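Local coordinates for beta-fructofuranosidase, insoluble isoenzyme CWINV1 (Arabidopsis thaliana, PDB 2OXB), which hydrolyses terminal beta-fructofuranoside units of sucrose and 1-kestose and, less well, of neokestose and levan, as a secreted cell-wall invertase, at residues 83-88 against 177-182; 412-417 against 477-482. The protein carries 1 engineered substitution. All coordinates share one frame; numbering follows the deposited sequence.

Interaction 1 of 2, residues 83-88 against 177-182; sequences TILPNG and KDFLKW
The ring of Phe179 is met by Leu85 over one face and by Thr83 at its edge, joining two loops of successive blades in the five-bladed beta-propeller of this family 32 glycosidase. Residues 83-88 follow strand 77-81 in one blade, and residues 177-182 make the turn between strands 168-176 and 182-192 of the next. Phe179 sits in that turn with left-handed backbone angles, and its CA-CB bond is aimed at the other loop. The CA-CB bond of Leu85 runs across the line to the other loop, but the side chain bends so that its CD1 methyl lies above the ring, 4.5 Å from Phe179 CD1, a rather loose apolar contact, while the leucine also touches Val91. The opposite face is occupied from within Phe179's own segment, where Trp182 turns its benzene edge to the ring and sets CZ2 above its centre, 3.7 Å from the plane. The phenyl is thus held between an aliphatic methyl and an indole edge, and Trp157 adds an edge-to-face ring contact. The Thr83 hydroxyl has its hydrogen-bond partner in the backbone N of Ala149; toward Phe179 it makes only a van der Waals approach. With OG1 beside its own backbone N (chi1 -62°), this oxygen comes to rest near the plane of the phenyl ring, 4.2 Å from Phe179 CZ.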
ATOM      1  N   THR A  83       7.156  -9.925 -15.336  1.00 25.83           N
ATOM      2  CA  THR A  83       8.592  -9.662 -15.420  1.00 26.66           C
ATOM      3  C   THR A  83       8.888  -8.999 -16.765  1.00 27.56           C
ATOM      4  O   THR A  83       8.198  -9.273 -17.750  1.00 28.11           O
ATOM      5  CB  THR A  83       9.406 -11.003 -15.317  1.00 27.23           C
ATOM      6  OG1 THR A  83       9.161 -11.629 -14.048  1.00 26.17           O
ATOM      7  CG2 THR A  83      10.895 -10.753 -15.476  1.00 27.33           C
ATOM      8  N   ILE A  84       9.883  -8.112 -16.812  1.00 29.20           N
ATOM      9  CA  ILE A  84      10.248  -7.462 -18.081  1.00 30.02           C
ATOM     10  C   ILE A  84      11.449  -8.216 -18.641  1.00 29.68           C
ATOM     11  O   ILE A  84      12.568  -8.079 -18.133  1.00 30.32           O
ATOM     12  CB  ILE A  84      10.649  -5.953 -17.907  1.00 30.74           C
ATOM     13  CG1 ILE A  84       9.539  -5.174 -17.174  1.00 32.56           C
ATOM     14  CG2 ILE A  84      10.884  -5.308 -19.276  1.00 27.07           C
ATOM     15  CD1 ILE A  84       8.154  -5.296 -17.826  1.00 36.24           C
ATOM     16  N   LEU A  85      11.218  -9.020 -19.674  1.00 29.10           N
ATOM     17  CA  LEU A  85      12.296  -9.793 -20.283  1.00 31.29           C
ATOM     18  C   LEU A  85      13.373  -8.865 -20.866  1.00 32.73           C
ATOM     19  O   LEU A  85      13.052  -7.801 -21.399  1.00 33.20           O
ATOM     20  CB  LEU A  85      11.747 -10.727 -21.383  1.00 30.38           C
ATOM     21  CG  LEU A  85      11.081 -12.099 -21.099  1.00 29.26           C
ATOM     22  CD1 LEU A  85      11.898 -12.903 -20.087  1.00 27.63           C
ATOM     23  CD2 LEU A  85       9.683 -11.918 -20.595  1.00 29.02           C
ATOM     24  N   PRO A  86      14.663  -9.262 -20.768  1.00 34.39           N
ATOM     25  CA  PRO A  86      15.833  -8.516 -21.258  1.00 35.61           C
ATOM     26  C   PRO A  86      15.811  -8.247 -22.749  1.00 35.83           C
ATOM     27  O   PRO A  86      16.835  -8.367 -23.419  1.00 37.83           O
ATOM     28  CB  PRO A  86      16.994  -9.419 -20.877  1.00 35.34           C
ATOM     29  CG  PRO A  86      16.416 -10.757 -21.108  1.00 35.69           C
ATOM     30  CD  PRO A  86      15.072 -10.628 -20.398  1.00 36.05           C
ATOM     31  N   ASN A  87      14.636  -7.898 -23.256  1.00 34.89           N
ATOM     32  CA  ASN A  87      14.463  -7.597 -24.657  1.00 34.63           C
ATOM     33  C   ASN A  87      13.228  -6.739 -24.826  1.00 35.21           C
ATOM     34  O   ASN A  87      12.949  -6.236 -25.912  1.00 35.80           O
ATOM     35  CB  ASN A  87      14.375  -8.889 -25.492  1.00 35.42           C
ATOM     36  CG  ASN A  87      13.558  -9.990 -24.816  1.00 36.08           C
ATOM     37  OD1 ASN A  87      13.685 -10.224 -23.618  1.00 37.33           O
ATOM     38  ND2 ASN A  87      12.736 -10.684 -25.596  1.00 33.58           N
ATOM     39  N   GLY A  88      12.502  -6.545 -23.729  1.00 36.43           N
ATOM     40  CA  GLY A  88      11.296  -5.728 -23.771  1.00 36.43           C
ATOM     41  C   GLY A  88      10.000  -6.526 -23.845  1.00 35.48           C
ATOM     42  O   GLY A  88       8.940  -5.969 -24.119  1.00 36.83           O
ATOM     43  N   LYS A 177      16.482 -22.277 -15.666  1.00 37.34           N
ATOM     44  CA  LYS A 177      17.519 -22.375 -16.676  1.00 36.25           C
ATOM     45  C   LYS A 177      17.332 -21.233 -17.672  1.00 34.74           C
ATOM     46  O   LYS A 177      18.203 -20.384 -17.819  1.00 33.33           O
ATOM     47  CB  LYS A 177      17.394 -23.725 -17.390  1.00 36.44           C
ATOM     48  CG  LYS A 177      17.097 -24.916 -16.475  1.00 33.88           C
ATOM     49  CD  LYS A 177      18.215 -25.151 -15.474  1.00 32.33           C
ATOM     50  CE  LYS A 177      18.233 -26.586 -14.975  1.00 30.99           C
ATOM     51  NZ  LYS A 177      18.649 -27.572 -16.018  1.00 29.00           N
ATOM     52  N   ASP A 178      16.174 -21.236 -18.337  1.00 35.59           N
ATOM     53  CA  ASP A 178      15.791 -20.235 -19.340  1.00 37.09           C
ATOM     54  C   ASP A 178      14.313 -19.849 -19.270  1.00 35.89           C
ATOM     55  O   ASP A 178      13.626 -19.826 -20.291  1.00 34.92           O
ATOM     56  CB  ASP A 178      16.083 -20.753 -20.750  1.00 39.05           C
ATOM     57  CG  ASP A 178      15.742 -22.233 -20.914  1.00 42.20           C
ATOM     58  OD1 ASP A 178      14.675 -22.680 -20.399  1.00 39.81           O
ATOM     59  OD2 ASP A 178      16.549 -22.940 -21.573  1.00 42.00           O
ATOM     60  N   PHE A 179      13.835 -19.551 -18.067  1.00 35.26           N
ATOM     61  CA  PHE A 179      12.449 -19.154 -17.848  1.00 35.83           C
ATOM     62  C   PHE A 179      11.463 -20.210 -18.331  1.00 37.11           C
ATOM     63  O   PHE A 179      10.365 -19.885 -18.772  1.00 37.71           O
ATOM     64  CB  PHE A 179      12.152 -17.826 -18.557  1.00 33.39           C
ATOM     65  CG  PHE A 179      11.258 -16.898 -17.773  1.00 31.49           C
ATOM     66  CD1 PHE A 179      11.797 -16.013 -16.846  1.00 31.17           C
ATOM     67  CD2 PHE A 179       9.879 -16.901 -17.967  1.00 31.77           C
ATOM     68  CE1 PHE A 179      10.978 -15.146 -16.130  1.00 29.62           C
ATOM     69  CE2 PHE A 179       9.055 -16.035 -17.251  1.00 29.76           C
ATOM     70  CZ  PHE A 179       9.607 -15.157 -16.333  1.00 29.03           C
ATOM     71  N   LEU A 180      11.850 -21.475 -18.242  1.00 39.44           N
ATOM     72  CA  LEU A 180      10.986 -22.572 -18.668  1.00 40.76           C
ATOM     73  C   LEU A 180      11.133 -23.746 -17.702  1.00 41.76           C
ATOM     74  O   LEU A 180      10.149 -24.228 -17.143  1.00 41.34           O
ATOM     75  CB  LEU A 180      11.346 -22.994 -20.101  1.00 42.49           C
ATOM     76  CG  LEU A 180      10.476 -24.056 -20.785  1.00 42.84           C
ATOM     77  CD1 LEU A 180      10.335 -23.743 -22.264  1.00 43.71           C
ATOM     78  CD2 LEU A 180      11.088 -25.432 -20.569  1.00 42.61           C
ATOM     79  N   LYS A 181      12.366 -24.207 -17.518  1.00 43.73           N
ATOM     80  CA  LYS A 181      12.644 -25.305 -16.599  1.00 45.44           C
ATOM     81  C   LYS A 181      12.968 -24.638 -15.271  1.00 45.75           C
ATOM     82  O   LYS A 181      13.943 -23.889 -15.171  1.00 45.31           O
ATOM     83  CB  LYS A 181      13.859 -26.103 -17.072  1.00 47.07           C
ATOM     84  CG  LYS A 181      13.812 -26.510 -18.537  1.00 50.26           C
ATOM     85  CD  LYS A 181      15.183 -26.975 -19.038  1.00 51.61           C
ATOM     86  CE  LYS A 181      15.152 -27.316 -20.525  1.00 52.13           C
ATOM     87  NZ  LYS A 181      16.512 -27.551 -21.106  1.00 51.77           N
ATOM     88  N   TRP A 182      12.148 -24.887 -14.257  1.00 45.68           N
ATOM     89  CA  TRP A 182      12.399 -24.272 -12.970  1.00 46.18           C
ATOM     90  C   TRP A 182      12.749 -25.293 -11.895  1.00 47.86           C
ATOM     91  O   TRP A 182      11.959 -26.183 -11.561  1.00 47.69           O
ATOM     92  CB  TRP A 182      11.200 -23.424 -12.541  1.00 44.78           C
ATOM     93  CG  TRP A 182      10.871 -22.318 -13.503  1.00 43.94           C
ATOM     94  CD1 TRP A 182      10.335 -22.456 -14.742  1.00 44.38           C
ATOM     95  CD2 TRP A 182      11.052 -20.910 -13.301  1.00 43.67           C
ATOM     96  NE1 TRP A 182      10.166 -21.226 -15.330  1.00 44.00           N
ATOM     97  CE2 TRP A 182      10.601 -20.259 -14.465  1.00 44.09           C
ATOM     98  CE3 TRP A 182      11.554 -20.137 -12.251  1.00 44.34           C
ATOM     99  CZ2 TRP A 182      10.631 -18.868 -14.611  1.00 44.31           C
ATOM    100  CZ3 TRP A 182      11.587 -18.751 -12.395  1.00 44.35           C
ATOM    101  CH2 TRP A 182      11.128 -18.133 -13.568  1.00 44.41           C
TER

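Interaction 2 of 2, residues 412-417 against 477-482; sequences MVLASK and ALIDHS
Val413 and Leu414 both pack against Ile479, each meeting a different branch of that side chain. The apolar contacts are methyl to methyl. Val413 sends CG1 slantwise across the end of the isoleucine, 3.4 Å from Ile479 CD1. Leu414 instead runs past Ile479 in the opposite sense and places CD1 3.5 Å from Ile479 CG2. The torsions of Ile479 divide the work: CG1 stands beside the backbone N (chi1 -43°) and carries CD1 to the valine, whereas CG2, opposite that N, is left for the leucine. Val484 touches both Val413 and Leu414, and Val369 supports Ile479 from the neighbouring strand. The second kind of contact is of side chain with backbone, Leu414 CD1 lying 3.9 Å from His481 O, though this placing is doubtful. The CA-CB bond of His481 points away, and its NE2 is hydrogen-bonded to Gln366 OE1. An alanine in place of Leu414 would probably open a gap beside Ile479 CG2 and Val484 and leave the chain corner at this residue less firmly seated. Strand 406-415 belongs to one sheet and strand 473-480 to another, and branched side chains filling the space between two sheets are typical of the C-terminal beta-sandwich of family 32 enzymes.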
ATOM      1  N   MET A 412      -9.354  17.162  10.343  1.00 27.30           N
ATOM      2  CA  MET A 412     -10.669  16.543  10.467  1.00 26.55           C
ATOM      3  C   MET A 412     -11.254  16.625   9.058  1.00 26.63           C
ATOM      4  O   MET A 412     -11.541  17.714   8.544  1.00 24.76           O
ATOM      5  CB  MET A 412     -11.564  17.289  11.451  1.00 26.56           C
ATOM      6  CG  MET A 412     -10.975  17.430  12.834  1.00 27.69           C
ATOM      7  SD  MET A 412     -12.246  17.648  14.098  1.00 29.35           S
ATOM      8  CE  MET A 412     -12.235  19.385  14.292  1.00 27.94           C
ATOM      9  N   VAL A 413     -11.383  15.463   8.427  1.00 26.38           N
ATOM     10  CA  VAL A 413     -11.906  15.375   7.071  1.00 26.68           C
ATOM     11  C   VAL A 413     -13.302  14.806   7.081  1.00 25.79           C
ATOM     12  O   VAL A 413     -13.726  14.228   8.083  1.00 26.75           O
ATOM     13  CB  VAL A 413     -11.022  14.487   6.181  1.00 27.68           C
ATOM     14  CG1 VAL A 413      -9.614  15.089   6.077  1.00 28.29           C
ATOM     15  CG2 VAL A 413     -10.962  13.078   6.761  1.00 28.73           C
ATOM     16  N   LEU A 414     -13.998  14.960   5.954  1.00 25.03           N
ATOM     17  CA  LEU A 414     -15.373  14.491   5.811  1.00 23.32           C
ATOM     18  C   LEU A 414     -16.102  14.751   7.110  1.00 22.78           C
ATOM     19  O   LEU A 414     -16.944  13.969   7.524  1.00 21.80           O
ATOM     20  CB  LEU A 414     -15.441  12.989   5.489  1.00 22.72           C
ATOM     21  CG  LEU A 414     -15.124  12.491   4.078  1.00 23.24           C
ATOM     22  CD1 LEU A 414     -13.627  12.518   3.876  1.00 23.51           C
ATOM     23  CD2 LEU A 414     -15.662  11.078   3.868  1.00 20.66           C
ATOM     24  N   ALA A 415     -15.753  15.845   7.770  1.00 25.27           N
ATOM     25  CA  ALA A 415     -16.404  16.190   9.020  1.00 27.09           C
ATOM     26  C   ALA A 415     -17.850  16.581   8.721  1.00 28.86           C
ATOM     27  O   ALA A 415     -18.158  17.135   7.664  1.00 28.44           O
ATOM     28  CB  ALA A 415     -15.664  17.324   9.700  1.00 25.15           C
ATOM     29  N   SER A 416     -18.739  16.273   9.655  1.00 32.68           N
ATOM     30  CA  SER A 416     -20.166  16.552   9.512  1.00 35.43           C
ATOM     31  C   SER A 416     -20.460  18.039   9.755  1.00 36.97           C
ATOM     32  O   SER A 416     -19.550  18.825  10.026  1.00 36.56           O
ATOM     33  CB  SER A 416     -20.939  15.676  10.502  1.00 35.57           C
ATOM     34  OG  SER A 416     -22.286  15.515  10.123  1.00 38.75           O
ATOM     35  N   LYS A 417     -21.724  18.432   9.639  1.00 38.42           N
ATOM     36  CA  LYS A 417     -22.095  19.829   9.850  1.00 39.32           C
ATOM     37  C   LYS A 417     -21.471  20.348  11.148  1.00 40.53           C
ATOM     38  O   LYS A 417     -20.524  21.145  11.130  1.00 41.29           O
ATOM     39  CB  LYS A 417     -23.623  19.980   9.903  1.00 37.38           C
ATOM     40  CG  LYS A 417     -24.373  18.661  10.004  1.00 36.85           C
ATOM     41  CD  LYS A 417     -24.252  17.811   8.732  1.00 35.07           C
ATOM     42  CE  LYS A 417     -25.064  18.409   7.594  1.00 35.26           C
ATOM     43  NZ  LYS A 417     -25.241  17.498   6.439  1.00 32.80           N
ATOM     44  N   ALA A 477      -3.224  14.858   3.115  1.00 24.38           N
ATOM     45  CA  ALA A 477      -4.429  14.064   3.194  1.00 24.00           C
ATOM     46  C   ALA A 477      -5.160  13.991   1.869  1.00 24.13           C
ATOM     47  O   ALA A 477      -5.692  14.986   1.399  1.00 24.17           O
ATOM     48  CB  ALA A 477      -5.344  14.644   4.248  1.00 23.92           C
ATOM     49  N   LEU A 478      -5.162  12.820   1.250  1.00 25.34           N
ATOM     50  CA  LEU A 478      -5.897  12.647   0.013  1.00 26.20           C
ATOM     51  C   LEU A 478      -7.315  12.460   0.510  1.00 29.17           C
ATOM     52  O   LEU A 478      -7.543  11.673   1.435  1.00 31.38           O
ATOM     53  CB  LEU A 478      -5.478  11.372  -0.698  1.00 27.28           C
ATOM     54  CG  LEU A 478      -4.205  11.315  -1.532  1.00 28.50           C
ATOM     55  CD1 LEU A 478      -4.306  12.314  -2.676  1.00 29.56           C
ATOM     56  CD2 LEU A 478      -3.006  11.589  -0.654  1.00 30.33           C
ATOM     57  N   ILE A 479      -8.272  13.171  -0.080  1.00 29.55           N
ATOM     58  CA  ILE A 479      -9.663  13.042   0.353  1.00 29.44           C
ATOM     59  C   ILE A 479     -10.582  12.535  -0.760  1.00 28.42           C
ATOM     60  O   ILE A 479     -10.773  13.206  -1.769  1.00 26.31           O
ATOM     61  CB  ILE A 479     -10.218  14.392   0.861  1.00 30.52           C
ATOM     62  CG1 ILE A 479      -9.178  15.090   1.745  1.00 31.35           C
ATOM     63  CG2 ILE A 479     -11.504  14.160   1.644  1.00 32.02           C
ATOM     64  CD1 ILE A 479      -8.664  14.250   2.900  1.00 31.61           C
ATOM     65  N   ASP A 480     -11.171  11.361  -0.581  1.00 29.34           N
ATOM     66  CA  ASP A 480     -12.057  10.861  -1.622  1.00 30.17           C
ATOM     67  C   ASP A 480     -13.283  10.069  -1.142  1.00 30.48           C
ATOM     68  O   ASP A 480     -13.482   8.908  -1.513  1.00 30.08           O
ATOM     69  CB  ASP A 480     -11.262  10.028  -2.625  1.00 29.62           C
ATOM     70  CG  ASP A 480     -11.916  10.000  -3.991  1.00 30.54           C
ATOM     71  OD1 ASP A 480     -13.157  10.135  -4.041  1.00 28.80           O
ATOM     72  OD2 ASP A 480     -11.204   9.836  -5.008  1.00 30.11           O
ATOM     73  N   HIS A 481     -14.105  10.710  -0.319  1.00 30.56           N
ATOM     74  CA  HIS A 481     -15.323  10.091   0.190  1.00 31.57           C
ATOM     75  C   HIS A 481     -14.987   8.928   1.114  1.00 31.69           C
ATOM     76  O   HIS A 481     -14.379   9.122   2.168  1.00 33.71           O
ATOM     77  CB  HIS A 481     -16.189   9.620  -0.992  1.00 30.85           C
ATOM     78  CG  HIS A 481     -16.373  10.664  -2.054  1.00 30.20           C
ATOM     79  ND1 HIS A 481     -17.224  11.738  -1.906  1.00 30.15           N
ATOM     80  CD2 HIS A 481     -15.772  10.828  -3.258  1.00 29.97           C
ATOM     81  CE1 HIS A 481     -17.138  12.518  -2.970  1.00 28.63           C
ATOM     82  NE2 HIS A 481     -16.264  11.989  -3.805  1.00 28.64           N
ATOM     83  N   SER A 482     -15.382   7.727   0.705  1.00 30.15           N
ATOM     84  CA  SER A 482     -15.142   6.506   1.466  1.00 30.10           C
ATOM     85  C   SER A 482     -13.676   6.248   1.837  1.00 30.08           C
ATOM     86  O   SER A 482     -13.394   5.665   2.880  1.00 30.88           O
ATOM     87  CB  SER A 482     -15.663   5.301   0.678  1.00 30.14           C
ATOM     88  OG  SER A 482     -14.917   5.116  -0.523  1.00 30.02           O
TER

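In the fold
The two interactions share no strand or loop: interaction 1 belongs to the N-terminal propeller and interaction 2 to the C-terminal sandwich, with centres about 46 Å apart on opposite sides of the chain's centre. Neither has a hydrogen bond between its segments, yet their chemistry follows their place. At the partly buried loops of 83-88 and 177-182, one aromatic ring gathers a methyl and a hydroxyl, and less surface is buried, 112 Å² against 197 Å². Interaction 2 is core: aliphatic branches from two sheets meet there, and the apolar contacts across it involve no aromatic ring. Both lie away from the substrate-binding residues.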